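Local coordinates for protein putative oxidoreductase (Klebsiella pneumoniae subsp. pneumoniae MGH 78578, PDB 3E82) that probably works as an NAD(P)-dependent oxidoreductase of the Gfo/Idh/MocA family, though its substrate is not established, at residues I185-Q190 with S238-V243; S153-F158 with F178-H183; P31-A36 with L305-L310; A24-S29 with V266-A271. All coordinates share one frame; numbering follows the deposited sequence.

Contact 1. Residues I185-Q190 with S238-V243; sequences IDQALQ and SSRFTV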
# COMPACT_ATOMS: atom_id res chain seq x y z
N ILE B 185 0.74 -14.12 3.33
CA ILE B 185 2.06 -14.24 3.95
C ILE B 185 2.84 -15.44 3.40
O ILE B 185 3.99 -15.30 2.99
CB ILE B 185 1.94 -14.43 5.48
CG1 ILE B 185 1.30 -13.20 6.11
CG2 ILE B 185 3.33 -14.69 6.08
CD1 ILE B 185 0.80 -13.47 7.52
N ASP B 186 2.20 -16.60 3.39
CA ASP B 186 2.85 -17.82 2.92
C ASP B 186 3.47 -17.66 1.53
O ASP B 186 4.60 -18.09 1.32
CB ASP B 186 1.85 -18.99 2.90
CG ASP B 186 2.51 -20.31 2.59
OD1 ASP B 186 3.46 -20.68 3.31
OD2 ASP B 186 2.07 -20.98 1.63
N GLN B 187 2.73 -17.06 0.60
CA GLN B 187 3.24 -16.83 -0.75
C GLN B 187 4.48 -15.93 -0.72
O GLN B 187 5.46 -16.19 -1.41
CB GLN B 187 2.15 -16.20 -1.64
CG GLN B 187 1.06 -17.17 -2.06
CD GLN B 187 -0.18 -16.49 -2.65
OE1 GLN B 187 -0.37 -15.27 -2.53
NE2 GLN B 187 -1.05 -17.28 -3.27
N ALA B 188 4.44 -14.89 0.11
CA ALA B 188 5.57 -13.98 0.22
C ALA B 188 6.82 -14.68 0.76
O ALA B 188 7.92 -14.50 0.23
CB ALA B 188 5.20 -12.79 1.13
N LEU B 189 6.65 -15.48 1.81
CA LEU B 189 7.78 -16.18 2.40
C LEU B 189 8.38 -17.17 1.41
O LEU B 189 9.60 -17.31 1.31
CB LEU B 189 7.35 -16.91 3.68
CG LEU B 189 6.77 -16.02 4.79
CD1 LEU B 189 6.40 -16.85 6.01
CD2 LEU B 189 7.80 -14.96 5.15
N GLN B 190 7.52 -17.86 0.67
CA GLN B 190 7.97 -18.83 -0.33
C GLN B 190 8.84 -18.12 -1.38
O GLN B 190 9.86 -18.65 -1.82
CB GLN B 190 6.77 -19.49 -1.01
CG GLN B 190 6.11 -20.60 -0.19
CD GLN B 190 6.96 -21.87 -0.10
OE1 GLN B 190 7.66 -22.10 0.88
NE2 GLN B 190 6.91 -22.68 -1.15
N SER B 238 -8.63 -2.31 -7.33
CA SER B 238 -7.40 -2.94 -6.86
C SER B 238 -7.00 -4.16 -7.68
O SER B 238 -7.81 -4.73 -8.42
CB SER B 238 -7.53 -3.33 -5.38
OG SER B 238 -8.61 -4.23 -5.21
N SER B 239 -5.74 -4.56 -7.56
CA SER B 239 -5.22 -5.71 -8.28
C SER B 239 -4.76 -6.78 -7.30
O SER B 239 -4.22 -6.46 -6.24
CB SER B 239 -4.04 -5.31 -9.17
OG SER B 239 -4.39 -4.28 -10.06
N ARG B 240 -4.95 -8.03 -7.68
CA ARG B 240 -4.57 -9.17 -6.87
C ARG B 240 -3.10 -9.08 -6.49
O ARG B 240 -2.73 -9.29 -5.34
CB ARG B 240 -4.81 -10.48 -7.64
CG ARG B 240 -4.32 -11.72 -6.91
CD ARG B 240 -5.07 -11.94 -5.60
NE ARG B 240 -4.52 -13.08 -4.87
CZ ARG B 240 -3.46 -13.02 -4.07
NH1 ARG B 240 -2.81 -11.87 -3.90
NH2 ARG B 240 -3.02 -14.12 -3.47
N PHE B 241 -2.27 -8.78 -7.49
CA PHE B 241 -0.82 -8.64 -7.33
C PHE B 241 -0.33 -7.44 -8.14
O PHE B 241 -0.82 -7.17 -9.23
CB PHE B 241 -0.08 -9.87 -7.86
CG PHE B 241 -0.14 -11.08 -6.97
CD1 PHE B 241 0.57 -11.12 -5.77
CD2 PHE B 241 -0.88 -12.20 -7.35
CE1 PHE B 241 0.56 -12.27 -4.97
CE2 PHE B 241 -0.91 -13.35 -6.55
CZ PHE B 241 -0.18 -13.38 -5.35
N THR B 242 0.65 -6.74 -7.58
CA THR B 242 1.29 -5.60 -8.22
C THR B 242 2.76 -5.74 -7.82
O THR B 242 3.08 -5.70 -6.63
CB THR B 242 0.75 -4.25 -7.70
OG1 THR B 242 -0.63 -4.11 -8.06
CG2 THR B 242 1.55 -3.10 -8.30
N VAL B 243 3.64 -5.93 -8.80
CA VAL B 243 5.06 -6.09 -8.50
C VAL B 243 5.92 -5.19 -9.37
O VAL B 243 5.81 -5.22 -10.60
CB VAL B 243 5.51 -7.56 -8.72
CG1 VAL B 243 6.96 -7.74 -8.29
CG2 VAL B 243 4.60 -8.49 -7.93
O HOH W 1 -3.52 -16.74 -4.77
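A classic beta bulge, in which Arg240 and Phe241 both face Lys252, opens strand 241-245 of the C-terminal alpha/beta domain, and it is these two bulge residues that meet Gln187 of helix 176-192. Gln187 reaches across on a chain extended beyond CG (chi2 166°), and its amide comes up against the guanidinium of Arg240 from the opposite direction, the two planes only 22° apart. Arg240 NH2 gives a hydrogen bond of 3.0 Å to Gln187 OE1. The donor lies in the carbonyl plane and on a lone pair, but the bond is bent, with an N-H...O angle of 137°. Water 1 closes a second path between the same groups, accepting from Gln187 NE2 at 2.9 Å and from Arg240 NH2 at 3.0 Å. The same amide oxygen also sits at the rim of the Phe241 ring, near its plane, with Gln187 OE1 3.4 Å from Phe241 CZ. Phe241 in turn lies against one face of the guanidinium, its CE2 over the centre of that group. The buried Gln187 amide is further held by the carbonyl of Arg127, while Ser153 on strand 148-156 accepts from Arg240 NH1. Phe241 rests on Asp132 and Ile136, and Gln187 on Tyr133, so helix 131-142 flanks the junction between helix 176-192 and the mixed sheet.

Contact 2. Residues S153-F158 with F178-H183; sequences SHFDRF and FDLGPH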
# COMPACT_ATOMS: atom_id res chain seq x y z
N SER B 153 0.51 -7.65 -2.61
CA SER B 153 -0.50 -8.70 -2.71
C SER B 153 -1.76 -8.30 -1.96
O SER B 153 -1.70 -7.90 -0.79
CB SER B 153 0.07 -10.01 -2.13
OG SER B 153 -0.87 -11.06 -2.18
N HIS B 154 -2.91 -8.41 -2.63
CA HIS B 154 -4.19 -8.02 -2.05
C HIS B 154 -5.27 -9.09 -2.00
O HIS B 154 -5.34 -9.99 -2.84
CB HIS B 154 -4.83 -6.87 -2.84
CG HIS B 154 -4.16 -5.55 -2.68
ND1 HIS B 154 -4.88 -4.39 -2.44
CD2 HIS B 154 -2.87 -5.18 -2.77
CE1 HIS B 154 -4.04 -3.37 -2.38
NE2 HIS B 154 -2.82 -3.82 -2.58
N PHE B 155 -6.12 -8.96 -1.00
CA PHE B 155 -7.31 -9.78 -0.87
C PHE B 155 -8.34 -8.72 -0.52
O PHE B 155 -8.36 -8.21 0.60
CB PHE B 155 -7.29 -10.78 0.27
CG PHE B 155 -8.61 -11.50 0.41
CD1 PHE B 155 -8.89 -12.61 -0.37
CD2 PHE B 155 -9.62 -10.97 1.21
CE1 PHE B 155 -10.16 -13.18 -0.37
CE2 PHE B 155 -10.90 -11.54 1.21
CZ PHE B 155 -11.16 -12.64 0.42
N ASP B 156 -9.18 -8.36 -1.48
CA ASP B 156 -10.18 -7.33 -1.24
C ASP B 156 -11.52 -7.73 -1.83
O ASP B 156 -11.60 -8.42 -2.84
CB ASP B 156 -9.74 -5.99 -1.87
CG ASP B 156 -8.40 -5.49 -1.33
OD1 ASP B 156 -8.02 -5.88 -0.20
OD2 ASP B 156 -7.72 -4.70 -2.04
N ARG B 157 -12.58 -7.30 -1.17
CA ARG B 157 -13.93 -7.56 -1.65
C ARG B 157 -14.82 -6.42 -1.18
O ARG B 157 -14.39 -5.58 -0.38
CB ARG B 157 -14.41 -8.94 -1.14
CG ARG B 157 -13.61 -10.06 -1.81
CD ARG B 157 -14.12 -11.48 -1.61
NE ARG B 157 -13.19 -12.41 -2.25
CZ ARG B 157 -13.31 -13.74 -2.25
NH1 ARG B 157 -14.34 -14.32 -1.64
NH2 ARG B 157 -12.39 -14.49 -2.85
N PHE B 158 -16.03 -6.35 -1.71
CA PHE B 158 -16.94 -5.27 -1.33
C PHE B 158 -18.13 -5.82 -0.57
O PHE B 158 -19.03 -6.43 -1.15
CB PHE B 158 -17.41 -4.51 -2.57
CG PHE B 158 -18.20 -3.28 -2.25
CD1 PHE B 158 -17.61 -2.20 -1.60
CD2 PHE B 158 -19.55 -3.21 -2.59
CE1 PHE B 158 -18.36 -1.06 -1.29
CE2 PHE B 158 -20.30 -2.07 -2.29
CZ PHE B 158 -19.70 -1.00 -1.64
N PHE B 178 -6.40 -12.55 10.37
CA PHE B 178 -6.21 -13.96 10.72
C PHE B 178 -6.75 -14.94 9.69
O PHE B 178 -6.20 -16.03 9.52
CB PHE B 178 -6.84 -14.26 12.08
CG PHE B 178 -5.83 -14.35 13.19
CD1 PHE B 178 -5.10 -13.23 13.57
CD2 PHE B 178 -5.60 -15.56 13.83
CE1 PHE B 178 -4.15 -13.31 14.59
CE2 PHE B 178 -4.65 -15.66 14.84
CZ PHE B 178 -3.93 -14.53 15.23
N ASP B 179 -7.83 -14.57 9.01
CA ASP B 179 -8.41 -15.47 8.01
C ASP B 179 -7.71 -15.44 6.66
O ASP B 179 -7.37 -16.49 6.11
CB ASP B 179 -9.90 -15.17 7.79
CG ASP B 179 -10.73 -15.39 9.05
OD1 ASP B 179 -10.47 -16.37 9.78
OD2 ASP B 179 -11.65 -14.59 9.28
N LEU B 180 -7.50 -14.25 6.12
CA LEU B 180 -6.89 -14.13 4.81
C LEU B 180 -5.41 -13.79 4.79
O LEU B 180 -4.73 -14.01 3.79
CB LEU B 180 -7.70 -13.13 3.99
CG LEU B 180 -9.14 -13.64 3.95
CD1 LEU B 180 -10.10 -12.48 4.01
CD2 LEU B 180 -9.36 -14.48 2.70
N GLY B 181 -4.91 -13.24 5.89
CA GLY B 181 -3.50 -12.91 5.97
C GLY B 181 -2.59 -14.12 5.72
O GLY B 181 -1.60 -14.00 5.01
N PRO B 182 -2.92 -15.31 6.26
CA PRO B 182 -2.09 -16.50 6.06
C PRO B 182 -1.63 -16.85 4.64
O PRO B 182 -0.44 -17.08 4.44
CB PRO B 182 -2.93 -17.61 6.70
CG PRO B 182 -3.54 -16.90 7.86
CD PRO B 182 -4.00 -15.59 7.23
N HIS B 183 -2.53 -16.89 3.66
CA HIS B 183 -2.08 -17.24 2.31
C HIS B 183 -1.25 -16.13 1.67
O HIS B 183 -0.35 -16.39 0.88
CB HIS B 183 -3.26 -17.63 1.41
CG HIS B 183 -4.03 -16.46 0.88
ND1 HIS B 183 -4.85 -15.69 1.67
CD2 HIS B 183 -4.11 -15.94 -0.37
CE1 HIS B 183 -5.40 -14.74 0.93
NE2 HIS B 183 -4.97 -14.86 -0.31
O HOH W 2 -5.98 -12.71 -2.09
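Leu180 lies across the ring of Phe155, and its CD2 methyl makes a CH-pi interaction over one face, 3.4 Å from the ring centroid and 10° off the ring normal. With CG anti to the backbone N (chi1 175°), the Phe155 ring is sent off the strand toward the helix. The other leucine methyl, CD1, lies above the same face near the CD2-CE2 side and is modelled implausibly close, so its position is doubtful. His183, one helical turn on, approaches obliquely, its CE1 4.3 Å from Phe155 CD1. Just past the end of the strand, Arg157 brings its guanidinium against the ring, with Phe155 CZ 3.3 Å above the guanidinium plane and offset toward its rim.

The setting is the packing of a helix on a sheet, with helix 176-192 set against strand 148-156 of the mixed sheet in the C-terminal alpha/beta domain. The helix is kinked here, the nitrogens of Pro182 and His183 lacking a bond to the turn before. A polar link runs beside the apolar one: water 2 donates to His154 O at 2.9 Å and lies 3.0 Å from His183 NE2, in the plane of the imidazole.

His154 itself turns away from the helix. Its ND1 gives a nearly straight bond of 2.9 Å to Asp156 OD2, met on the syn side, and its NE2 bonds to Glu152, so both ring nitrogens are tied to carboxylates. Backbone bonds from Phe155 to His229 and Ser231 hold the strand to strand 225-231, and Phe158 packs on Asp246 of the second subunit.

Contact 3. Residues P31-A36 with L305-L310; sequences PGLNLA and LIRDAL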
# COMPACT_ATOMS: atom_id res chain seq x y z
N PRO B 31 -5.02 -39.80 -7.45
CA PRO B 31 -4.76 -41.24 -7.42
C PRO B 31 -3.73 -41.60 -6.35
O PRO B 31 -2.82 -40.82 -6.06
CB PRO B 31 -4.25 -41.53 -8.83
CG PRO B 31 -4.96 -40.52 -9.65
CD PRO B 31 -4.83 -39.27 -8.82
N GLY B 32 -3.88 -42.78 -5.76
CA GLY B 32 -2.95 -43.20 -4.73
C GLY B 32 -3.48 -42.88 -3.36
O GLY B 32 -3.05 -43.47 -2.37
N LEU B 33 -4.41 -41.93 -3.30
CA LEU B 33 -5.02 -41.54 -2.04
C LEU B 33 -6.42 -42.14 -1.97
O LEU B 33 -7.15 -42.14 -2.95
CB LEU B 33 -5.13 -40.02 -1.94
CG LEU B 33 -3.83 -39.21 -1.95
CD1 LEU B 33 -4.16 -37.76 -1.67
CD2 LEU B 33 -2.85 -39.76 -0.90
N ASN B 34 -6.79 -42.65 -0.81
CA ASN B 34 -8.11 -43.25 -0.66
C ASN B 34 -8.84 -42.69 0.57
O ASN B 34 -8.43 -42.93 1.70
CB ASN B 34 -7.97 -44.78 -0.59
CG ASN B 34 -9.26 -45.48 -0.21
OD1 ASN B 34 -10.35 -45.11 -0.65
ND2 ASN B 34 -9.13 -46.51 0.62
N LEU B 35 -9.90 -41.93 0.33
CA LEU B 35 -10.70 -41.39 1.41
C LEU B 35 -11.62 -42.53 1.86
O LEU B 35 -12.66 -42.78 1.25
CB LEU B 35 -11.53 -40.20 0.92
CG LEU B 35 -12.46 -39.56 1.94
CD1 LEU B 35 -11.71 -39.21 3.22
CD2 LEU B 35 -13.08 -38.31 1.33
N ALA B 36 -11.23 -43.22 2.93
CA ALA B 36 -11.97 -44.37 3.43
C ALA B 36 -12.85 -44.07 4.64
O ALA B 36 -13.84 -44.77 4.88
CB ALA B 36 -11.01 -45.49 3.77
N LEU B 305 1.67 -33.89 -3.85
CA LEU B 305 3.00 -33.79 -3.25
C LEU B 305 3.06 -34.45 -1.87
O LEU B 305 4.05 -35.08 -1.51
CB LEU B 305 3.43 -32.32 -3.18
CG LEU B 305 3.63 -31.65 -4.55
CD1 LEU B 305 3.91 -30.16 -4.36
CD2 LEU B 305 4.80 -32.31 -5.29
N ILE B 306 1.99 -34.32 -1.09
CA ILE B 306 1.95 -34.95 0.23
C ILE B 306 2.00 -36.46 -0.02
O ILE B 306 2.66 -37.21 0.71
CB ILE B 306 0.64 -34.60 0.99
CG1 ILE B 306 0.73 -33.19 1.60
CG2 ILE B 306 0.35 -35.68 2.02
CD1 ILE B 306 1.67 -33.05 2.80
N ARG B 307 1.29 -36.90 -1.05
CA ARG B 307 1.26 -38.30 -1.44
C ARG B 307 2.68 -38.75 -1.74
O ARG B 307 3.19 -39.71 -1.16
CB ARG B 307 0.40 -38.49 -2.70
CG ARG B 307 0.34 -39.92 -3.23
CD ARG B 307 -0.24 -39.94 -4.65
NE ARG B 307 0.57 -39.10 -5.53
CZ ARG B 307 0.22 -38.73 -6.76
NH1 ARG B 307 -0.93 -39.12 -7.28
NH2 ARG B 307 1.04 -37.94 -7.46
N ASP B 308 3.33 -38.03 -2.65
CA ASP B 308 4.69 -38.36 -3.03
C ASP B 308 5.64 -38.35 -1.84
O ASP B 308 6.54 -39.19 -1.74
CB ASP B 308 5.18 -37.41 -4.12
CG ASP B 308 4.38 -37.54 -5.40
OD1 ASP B 308 3.79 -38.62 -5.60
OD2 ASP B 308 4.35 -36.58 -6.20
N ALA B 309 5.44 -37.40 -0.94
CA ALA B 309 6.28 -37.30 0.24
C ALA B 309 6.07 -38.53 1.13
O ALA B 309 7.02 -39.07 1.69
CB ALA B 309 5.97 -36.02 1.01
N LEU B 310 4.82 -38.97 1.26
CA LEU B 310 4.52 -40.15 2.08
C LEU B 310 5.12 -41.41 1.48
O LEU B 310 5.50 -42.34 2.19
CB LEU B 310 3.01 -40.33 2.24
CG LEU B 310 2.31 -39.26 3.08
CD1 LEU B 310 0.82 -39.55 3.17
CD2 LEU B 310 2.94 -39.22 4.47
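Arg307 leaves helix 300-310 toward Pro31, Gly32 and Leu33, crossing the side chain of Leu33 at a slant and ending at the carbonyl of Pro31. Its aliphatic part does the apolar work: Leu33 CD2 lies 3.9 Å from Arg307 CB and 4.0 Å from Arg307 CG. The arginine sets out with CG anti to the backbone N and then bends at chi3 (57°), a turn that swings the guanidinium edge round to the Pro31 oxygen. There Arg307 NH1 gives a hydrogen bond of 2.8 Å to Pro31 O, almost straight at 170°. The acceptor lies in the guanidinium plane, although the donor is tilted 26° from the plane of the carbonyl.

The loop that accepts this bond leads into strand 33-39 of the parallel sheet, in the Rossmann-type NAD-binding part of the chain, whereas helix 300-310 belongs to the C-terminal family region; the contact therefore joins segments whose nearest ends are 269 residues apart. Gly32 passes close to the arginine, its CA 4.2 Å from Arg307 CD.

On the helix itself, Asp308 forms a salt bridge with its neighbour: Arg307 NE lies 3.3 Å from Asp308 OD1, which it meets from above the carboxylate plane. That pairing, with a weaker one through NH2, helps to fix the guanidinium's rotation. Leu33 also packs on Ile8 and Ile10 of strand 8-13 and Ile27 of helix 17-28, and Leu310 touches Ile8 as well.

Contact 4. Residues A24-S29 with V266-A271; sequences APLIRS and VVPGSA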
# COMPACT_ATOMS: atom_id res chain seq x y z
N ALA B 24 -12.55 -33.34 0.64
CA ALA B 24 -13.10 -34.53 -0.00
C ALA B 24 -12.91 -34.53 -1.52
O ALA B 24 -12.41 -35.50 -2.09
CB ALA B 24 -14.57 -34.69 0.35
N PRO B 25 -13.32 -33.44 -2.21
CA PRO B 25 -13.17 -33.36 -3.67
C PRO B 25 -11.73 -33.43 -4.16
O PRO B 25 -11.43 -34.12 -5.14
CB PRO B 25 -13.83 -32.02 -4.01
CG PRO B 25 -14.89 -31.90 -2.94
CD PRO B 25 -14.11 -32.31 -1.71
N LEU B 26 -10.84 -32.71 -3.49
CA LEU B 26 -9.44 -32.71 -3.87
C LEU B 26 -8.83 -34.10 -3.68
O LEU B 26 -8.23 -34.66 -4.60
CB LEU B 26 -8.68 -31.67 -3.03
CG LEU B 26 -9.02 -30.20 -3.32
CD1 LEU B 26 -8.43 -29.30 -2.24
CD2 LEU B 26 -8.49 -29.83 -4.71
N ILE B 27 -8.99 -34.67 -2.49
CA ILE B 27 -8.44 -35.98 -2.19
C ILE B 27 -8.91 -37.06 -3.16
O ILE B 27 -8.11 -37.87 -3.64
CB ILE B 27 -8.80 -36.42 -0.75
CG1 ILE B 27 -8.13 -35.49 0.26
CG2 ILE B 27 -8.35 -37.86 -0.52
CD1 ILE B 27 -8.57 -35.70 1.70
N ARG B 28 -10.21 -37.07 -3.44
CA ARG B 28 -10.78 -38.07 -4.33
C ARG B 28 -10.29 -37.92 -5.77
O ARG B 28 -10.41 -38.85 -6.57
CB ARG B 28 -12.31 -38.00 -4.26
CG ARG B 28 -12.86 -38.52 -2.91
CD ARG B 28 -14.30 -38.10 -2.64
NE ARG B 28 -15.23 -38.58 -3.66
CZ ARG B 28 -15.47 -39.86 -3.92
NH1 ARG B 28 -14.85 -40.82 -3.25
NH2 ARG B 28 -16.34 -40.18 -4.87
N SER B 29 -9.72 -36.76 -6.10
CA SER B 29 -9.22 -36.52 -7.45
C SER B 29 -7.75 -36.87 -7.61
O SER B 29 -7.19 -36.77 -8.70
CB SER B 29 -9.42 -35.04 -7.82
OG SER B 29 -8.47 -34.24 -7.14
N VAL B 266 -17.48 -27.76 -9.10
CA VAL B 266 -16.68 -28.22 -10.24
C VAL B 266 -15.72 -29.29 -9.72
O VAL B 266 -15.13 -29.11 -8.66
CB VAL B 266 -15.85 -27.06 -10.84
CG1 VAL B 266 -14.94 -27.59 -11.93
CG2 VAL B 266 -16.77 -25.97 -11.39
N VAL B 267 -15.57 -30.39 -10.45
CA VAL B 267 -14.67 -31.46 -10.01
C VAL B 267 -13.21 -31.08 -10.24
O VAL B 267 -12.81 -30.77 -11.36
CB VAL B 267 -14.94 -32.79 -10.76
CG1 VAL B 267 -13.89 -33.82 -10.38
CG2 VAL B 267 -16.34 -33.31 -10.42
N PRO B 268 -12.40 -31.10 -9.17
CA PRO B 268 -10.97 -30.76 -9.28
C PRO B 268 -10.28 -31.63 -10.32
O PRO B 268 -10.43 -32.85 -10.31
CB PRO B 268 -10.44 -31.01 -7.86
CG PRO B 268 -11.63 -30.71 -6.99
CD PRO B 268 -12.77 -31.37 -7.76
N GLY B 269 -9.51 -31.01 -11.20
CA GLY B 269 -8.81 -31.78 -12.22
C GLY B 269 -9.59 -31.93 -13.51
O GLY B 269 -9.08 -32.49 -14.48
N SER B 270 -10.82 -31.43 -13.52
CA SER B 270 -11.66 -31.51 -14.72
C SER B 270 -11.22 -30.49 -15.77
O SER B 270 -10.27 -29.74 -15.56
CB SER B 270 -13.14 -31.31 -14.36
OG SER B 270 -13.37 -30.05 -13.75
N ALA B 271 -11.94 -30.46 -16.89
CA ALA B 271 -11.64 -29.57 -18.01
C ALA B 271 -11.15 -28.16 -17.70
O ALA B 271 -10.01 -27.81 -17.99
CB ALA B 271 -12.86 -29.49 -18.93
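Pro268 occupies the second position of a type II beta turn from Val267 to Ser270, pointing its ring at the last turn of helix 17-28, with the CA atoms of Leu26 and Pro268 6.0 Å apart. Gly269 takes the third position with a positive phi of 92°, as is characteristic of this turn type. The turn closes through Ser270 N to Val267 O at 3.0 Å, and Ser270 OG bonds to the same carbonyl. Helix 17-28 is kinked where Pro25 N lacks a bond to the turn before; Arg28 N bonds to Ala24 O.

Three residues of 24-29 receive the proline. Pro25 CB is 3.9 Å from Pro268 CG, while Leu26 CD2 is 3.9 Å from Pro268 CB, the leucine side chain crossing the ring at about a right angle. Here the C-terminal alpha/beta region reaches back to the helix that follows the first strand of the Rossmann fold. Ser29 CB is 3.5 Å from Pro268 O. With chi1 at 74°, the Ser29 hydroxyl folds back on the helix, giving OG to Leu26 O at 2.6 Å; Ser29 N bonds to that oxygen as well. Arg300 of helix 300-310 bonds to the Ser29 hydroxyl and packs on Pro268.

Overall arrangement
The four contacts fall into two pairs, one in the C-terminal domain and one where that domain meets the Rossmann-type fold. Contacts 1 and 2 share helix 176-192 and reach neighbouring strands of one sheet, 241-245 and 148-156; their centres are 10 Å apart, and Arg240 O lies 2.9 Å from His154 N. Contacts 3 and 4, with centres 14 Å apart, join through helix 17-28 and strand 33-39, Leu35 packing on Ala24 and Ile27. Between the pairs, centres are 24 to 29 Å apart. Along the chain, contacts 1 and 2 nest within the loops closed by 3 and 4. The side chain of Pro25 lies near, without touching, a GxGxxG pattern that is probably the dinucleotide-binding turn.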